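Local coordinates for protein cytochrome C (Marichromatium purpuratum 984, PDB 5LO9) that probably oxidises thiosulfate to tetrathionate, or reduces tetrathionate, as a TsdBA fusion that passes electrons through four covalently bound c-type hemes, at residues V456-T459 with P460-W464; A395-Y398 with A399-A403. One frame throughout, in Å; residues are numbered along the deposited sequence.

Interaction 1. Residues V456-T459 with P460-W464; sequences VRLT and PQEAW
With chi1 of Thr-459 at 62°, OG1 stands between its own backbone N and carbonyl carbon, turned toward the helix that follows; chi1 of Glu-462 at -71° sets CG beside the backbone N, and the chain beyond runs extended back toward the loop. Two reciprocal bonds result. Glu-462 N donates to Thr-459 OG1 at 3.1 Å, nearly straight at 159°, and Thr-459 N donates to Glu-462 OE1 at 3.1 Å, where the donor comes from above the carboxylate plane rather than within it. This is a capping box, with Thr-459 as N-cap of helix 460-470. Pro-460 takes the first helical position, where its lack of an N-H costs no bond, and the first regular helical bond runs from Ala-463 N to Thr-459 O at 2.8 Å. Besides its polar bond, the carboxylate packs against Leu-458, whose CD2 lies 3.6 Å from Glu-462 OE1. The start of the helix would probably favour the negative charge there, and Arg-393 lies at the distance of a weak, long ion pair from OE2. Were Glu-462 cut back to an alanine, Thr-459 N would probably lose its side-chain acceptor and a gap would be likely to open beside Leu-458. Leu-458 also rests on Ile-446 of helix 439-449 and touches the heme.

Interaction 2. Residues A395-Y398 with A399-A403; sequences AALY and AEHCA. With HEC (heme c), chain F.
The ring of Tyr-398 carries Cys-402 CB over one face: CB lies 3.5 Å above the ring plane, offset toward the rim, and 3.9 Å from the ring centroid, a CH-pi contact. Tyr-398 reaches this position because CG is anti to the backbone N, chi1 -180°, which carries the ring outward from the helix, with a slight lean toward its C-terminal end, and the residues of the next turn come over its face. Ala-403 continues the contact, with its N above the same face and its CB 3.7 Å from Tyr-398 CE2. Cys-402 SG approaches more obliquely, 40° off the ring normal, as a sulfur-aromatic contact. At its far end the ring is fixed by the hydrogen bond between Tyr-398 OH and Gly-407 O, and Trp-425 meets it at an inclined angle.

Cys-402 is the first cysteine of the CXXCH heme-binding motif of c-type cytochromes, and its SG is covalently joined to heme CAB. The motif follows directly on the end of helix 391-401, where Cys-402 leaves helical backbone angles. Tyr-398 O bridges this break by accepting two bonds, from Cys-402 N at 2.9 Å and from Ala-403 N at 2.9 Å, the donors arriving from opposite faces of the carbonyl plane; the Cys-402 bond is the more bent, at 138°.

On another side of the helix, Leu-397 and His-401 stand one turn apart. Leu-397 CD2 meets the imidazole at its edge, in the ring plane, 4.0 Å from His-401 CD2, whereas Glu-400 CB lies over the centre of one imidazole face. The backbone beneath this pair is closed by His-401 N donating to Leu-397 O at 2.7 Å. Leu-397 also packs on Glu-462 and Val-466 of helix 460-470.

Interaction 2 comes first along the chain, at the end of helix 391-401 where the heme attachment begins; interaction 1 follows at the start of helix 460-470, after helix 439-449. Their centres are 12 Å apart, and all four segments belong to one cytochrome c domain. The two touch directly by packing: Leu-458 CD2 lies 4.0 Å from His-401 CD2, Val-456 CG1 3.9 Å from His-401 ND1, and Glu-462 O 3.9 Å from Leu-397 CD1. Packing of the first and last helices of a heme domain, here 391-401 and 460-470, is characteristic of the cytochrome c fold, and it lies beside one heme, which Cys-402 binds covalently and Leu-458 touches.

Interaction 1. Residues V456-T459 with P460-W464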
loop_
_atom_site.group_PDB
_atom_site.type_symbol
_atom_site.label_atom_id
_atom_site.label_comp_id
_atom_site.label_asym_id
_atom_site.label_seq_id
_atom_site.Cartn_x
_atom_site.Cartn_y
_atom_site.Cartn_z
ATOM N N VAL A 456 -3.806 9.875 36.338
ATOM C CA VAL A 456 -2.788 8.996 36.893
ATOM C C VAL A 456 -1.849 8.606 35.768
ATOM O O VAL A 456 -2.302 8.226 34.685
ATOM C CB VAL A 456 -3.429 7.732 37.507
ATOM C CG1 VAL A 456 -2.370 6.862 38.132
ATOM C CG2 VAL A 456 -4.528 8.119 38.512
ATOM N N ARG A 457 -0.550 8.619 36.033
ATOM C CA ARG A 457 0.392 8.080 35.058
ATOM C C ARG A 457 1.437 7.251 35.783
ATOM O O ARG A 457 2.200 7.780 36.592
ATOM C CB ARG A 457 1.032 9.199 34.232
ATOM C CG ARG A 457 0.218 9.581 32.949
ATOM C CD ARG A 457 0.207 8.470 31.900
ATOM N NE ARG A 457 -0.680 8.659 30.749
ATOM C CZ ARG A 457 -1.939 8.225 30.670
ATOM N NH1 ARG A 457 -2.507 7.591 31.686
ATOM N NH2 ARG A 457 -2.638 8.415 29.554
ATOM N N LEU A 458 1.464 5.954 35.478
ATOM C CA LEU A 458 2.341 5.015 36.152
ATOM C C LEU A 458 3.797 5.217 35.783
ATOM O O LEU A 458 4.131 5.689 34.699
ATOM C CB LEU A 458 1.950 3.596 35.814
ATOM C CG LEU A 458 0.462 3.257 35.983
ATOM C CD1 LEU A 458 0.210 1.793 35.712
ATOM C CD2 LEU A 458 0.022 3.533 37.360
ATOM N N THR A 459 4.667 4.850 36.721
ATOM C CA THR A 459 6.089 4.761 36.473
ATOM C C THR A 459 6.385 3.555 35.594
ATOM O O THR A 459 5.572 2.628 35.480
ATOM C CB THR A 459 6.853 4.622 37.789
ATOM O OG1 THR A 459 6.458 3.414 38.453
ATOM C CG2 THR A 459 6.555 5.797 38.707
ATOM N N PRO A 460 7.541 3.549 34.947
ATOM C CA PRO A 460 7.923 2.369 34.164
ATOM C C PRO A 460 7.773 1.091 34.948
ATOM O O PRO A 460 7.072 0.168 34.502
ATOM C CB PRO A 460 9.375 2.659 33.816
ATOM C CG PRO A 460 9.424 4.141 33.769
ATOM C CD PRO A 460 8.530 4.618 34.847
ATOM N N GLN A 461 8.336 1.057 36.161
ATOM C CA GLN A 461 8.287 -0.160 36.955
ATOM C C GLN A 461 6.843 -0.547 37.271
ATOM O O GLN A 461 6.480 -1.726 37.204
ATOM C CB GLN A 461 9.100 0.019 38.241
ATOM C CG GLN A 461 9.243 -1.263 39.069
ATOM C CD GLN A 461 10.168 -2.298 38.424
ATOM O OE1 GLN A 461 11.362 -2.028 38.219
ATOM N NE2 GLN A 461 9.617 -3.477 38.079
ATOM N N GLU A 462 5.991 0.427 37.597
ATOM C CA GLU A 462 4.599 0.084 37.839
ATOM C C GLU A 462 3.998 -0.509 36.563
ATOM O O GLU A 462 3.301 -1.530 36.601
ATOM C CB GLU A 462 3.808 1.317 38.314
ATOM C CG GLU A 462 4.131 1.798 39.742
ATOM C CD GLU A 462 3.658 3.225 40.085
ATOM O OE1 GLU A 462 3.096 3.940 39.250
ATOM O OE2 GLU A 462 3.942 3.686 41.195
ATOM N N ALA A 463 4.300 0.092 35.412
ATOM C CA ALA A 463 3.786 -0.445 34.161
ATOM C C ALA A 463 4.261 -1.864 33.938
ATOM O O ALA A 463 3.470 -2.732 33.555
ATOM C CB ALA A 463 4.221 0.433 32.990
ATOM N N TRP A 464 5.548 -2.123 34.183
ATOM C CA TRP A 464 6.060 -3.486 34.076
ATOM C C TRP A 464 5.330 -4.453 35.006
ATOM O O TRP A 464 5.001 -5.576 34.614
ATOM C CB TRP A 464 7.539 -3.534 34.417
ATOM C CG TRP A 464 8.484 -3.051 33.385
ATOM C CD1 TRP A 464 9.172 -1.886 33.389
ATOM C CD2 TRP A 464 8.867 -3.747 32.202
ATOM N NE1 TRP A 464 9.972 -1.806 32.283
ATOM C CE2 TRP A 464 9.797 -2.942 31.535
ATOM C CE3 TRP A 464 8.506 -4.983 31.636
ATOM C CZ2 TRP A 464 10.365 -3.319 30.324
ATOM C CZ3 TRP A 464 9.069 -5.349 30.454
ATOM C CH2 TRP A 464 9.994 -4.524 29.805
#

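Interaction 2. Residues A395-Y398 with A399-A403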
loop_
_atom_site.group_PDB
_atom_site.type_symbol
_atom_site.label_atom_id
_atom_site.label_comp_id
_atom_site.label_asym_id
_atom_site.label_seq_id
_atom_site.Cartn_x
_atom_site.Cartn_y
_atom_site.Cartn_z
ATOM N N ALA A 395 -0.882 -6.874 40.812
ATOM C CA ALA A 395 -2.295 -7.054 41.116
ATOM C C ALA A 395 -2.817 -5.944 42.023
ATOM O O ALA A 395 -3.975 -5.513 41.892
ATOM C CB ALA A 395 -2.499 -8.425 41.749
ATOM N N ALA A 396 -1.968 -5.446 42.924
ATOM C CA ALA A 396 -2.359 -4.301 43.739
ATOM C C ALA A 396 -2.633 -3.097 42.862
ATOM O O ALA A 396 -3.695 -2.465 42.962
ATOM C CB ALA A 396 -1.258 -3.974 44.734
ATOM N N LEU A 397 -1.664 -2.753 42.003
ATOM C CA LEU A 397 -1.833 -1.629 41.093
ATOM C C LEU A 397 -3.101 -1.767 40.246
ATOM O O LEU A 397 -3.882 -0.815 40.122
ATOM C CB LEU A 397 -0.598 -1.521 40.219
ATOM C CG LEU A 397 0.640 -1.022 40.929
ATOM C CD1 LEU A 397 1.909 -1.490 40.232
ATOM C CD2 LEU A 397 0.615 0.520 40.940
ATOM N N TYR A 398 -3.332 -2.960 39.670
ATOM C CA TYR A 398 -4.494 -3.172 38.812
ATOM C C TYR A 398 -5.782 -2.923 39.580
ATOM O O TYR A 398 -6.700 -2.257 39.079
ATOM C CB TYR A 398 -4.467 -4.591 38.234
ATOM C CG TYR A 398 -5.642 -4.885 37.331
ATOM C CD1 TYR A 398 -5.539 -4.787 35.948
ATOM C CD2 TYR A 398 -6.845 -5.223 37.860
ATOM C CE1 TYR A 398 -6.625 -5.007 35.145
ATOM C CE2 TYR A 398 -7.938 -5.459 37.061
ATOM C CZ TYR A 398 -7.833 -5.333 35.716
ATOM O OH TYR A 398 -8.945 -5.552 34.948
ATOM N N ALA A 399 -5.841 -3.405 40.826
ATOM C CA ALA A 399 -7.028 -3.188 41.651
ATOM C C ALA A 399 -7.229 -1.720 41.933
ATOM O O ALA A 399 -8.368 -1.234 41.936
ATOM C CB ALA A 399 -6.891 -3.919 42.971
ATOM N N GLU A 400 -6.121 -0.999 42.137
ATOM C CA GLU A 400 -6.175 0.436 42.407
ATOM C C GLU A 400 -6.594 1.229 41.172
ATOM O O GLU A 400 -7.513 2.050 41.242
ATOM C CB GLU A 400 -4.815 0.930 42.940
ATOM C CG GLU A 400 -4.768 1.169 44.464
ATOM C CD GLU A 400 -5.521 2.472 44.879
ATOM O OE1 GLU A 400 -5.297 3.534 44.228
ATOM O OE2 GLU A 400 -6.364 2.424 45.827
ATOM N N HIS A 401 -5.959 0.977 40.021
ATOM C CA HIS A 401 -6.016 1.920 38.914
ATOM C C HIS A 401 -6.668 1.401 37.632
ATOM O O HIS A 401 -6.719 2.150 36.656
ATOM C CB HIS A 401 -4.602 2.383 38.557
ATOM C CG HIS A 401 -3.832 3.013 39.688
ATOM N ND1 HIS A 401 -4.215 4.188 40.299
ATOM C CD2 HIS A 401 -2.643 2.673 40.244
ATOM C CE1 HIS A 401 -3.317 4.521 41.207
ATOM N NE2 HIS A 401 -2.346 3.629 41.183
ATOM N N CYS A 402 -7.160 0.160 37.577
ATOM C CA CYS A 402 -7.573 -0.391 36.283
ATOM C C CYS A 402 -8.910 -1.114 36.388
ATOM O O CYS A 402 -9.764 -1.022 35.495
ATOM C CB CYS A 402 -6.513 -1.352 35.739
ATOM S SG CYS A 402 -4.756 -0.796 35.998
ATOM N N ALA A 403 -9.099 -1.822 37.503
ATOM C CA ALA A 403 -10.286 -2.651 37.654
ATOM C C ALA A 403 -11.573 -1.841 37.523
ATOM O O ALA A 403 -12.606 -2.376 37.126
ATOM C CB ALA A 403 -10.234 -3.343 39.009
HETATM FE FE HEC F . -7.451 0.597 29.894
HETATM C CHA HEC F . -7.703 -0.144 26.492
HETATM C CHB HEC F . -4.794 -1.646 30.249
HETATM C CHC HEC F . -6.997 1.690 33.147
HETATM C CHD HEC F . -10.497 2.375 29.737
HETATM N NA HEC F . -6.433 -0.684 28.601
HETATM C C1A HEC F . -6.687 -0.853 27.294
HETATM C C2A HEC F . -5.789 -1.870 26.683
HETATM C C3A HEC F . -4.931 -2.293 27.774
HETATM C C4A HEC F . -5.427 -1.498 28.928
HETATM C CMA HEC F . -3.823 -3.298 27.691
HETATM C CAA HEC F . -5.696 -2.366 25.276
HETATM C CBA HEC F . -5.875 -3.888 25.304
HETATM C CGA HEC F . -7.128 -4.371 24.627
HETATM O O1A HEC F . -7.875 -3.536 24.095
HETATM O O2A HEC F . -7.348 -5.601 24.653
HETATM N NB HEC F . -6.126 0.108 31.412
HETATM C C1B HEC F . -5.155 -0.795 31.378
HETATM C C2B HEC F . -4.399 -0.877 32.648
HETATM C C3B HEC F . -5.043 0.116 33.501
HETATM C C4B HEC F . -6.090 0.678 32.616
HETATM C CMB HEC F . -3.266 -1.781 32.972
HETATM C CAB HEC F . -4.708 0.511 34.915
HETATM C CBB HEC F . -3.286 1.018 34.906
HETATM N NC HEC F . -8.546 1.799 31.209
HETATM C C1C HEC F . -8.205 2.113 32.450
HETATM C C2C HEC F . -9.205 2.936 33.151
HETATM C C3C HEC F . -10.243 3.142 32.160
HETATM C C4C HEC F . -9.734 2.371 30.995
HETATM C CMC HEC F . -9.139 3.414 34.564
HETATM C CAC HEC F . -11.562 3.866 32.242
HETATM C CBC HEC F . -11.544 5.280 32.719
HETATM N ND HEC F . -8.823 1.047 28.388
HETATM C C1D HEC F . -9.948 1.766 28.510
HETATM C C2D HEC F . -10.651 1.906 27.206
HETATM C C3D HEC F . -9.819 1.181 26.261
HETATM C C4D HEC F . -8.713 0.694 27.096
HETATM C CMD HEC F . -11.912 2.623 26.890
HETATM C CAD HEC F . -10.086 0.999 24.808
HETATM C CBD HEC F . -9.721 2.320 24.135
HETATM C CGD HEC F . -10.704 2.700 23.035
HETATM O O1D HEC F . -11.711 2.018 22.778
HETATM O O2D HEC F . -10.491 3.741 22.405
#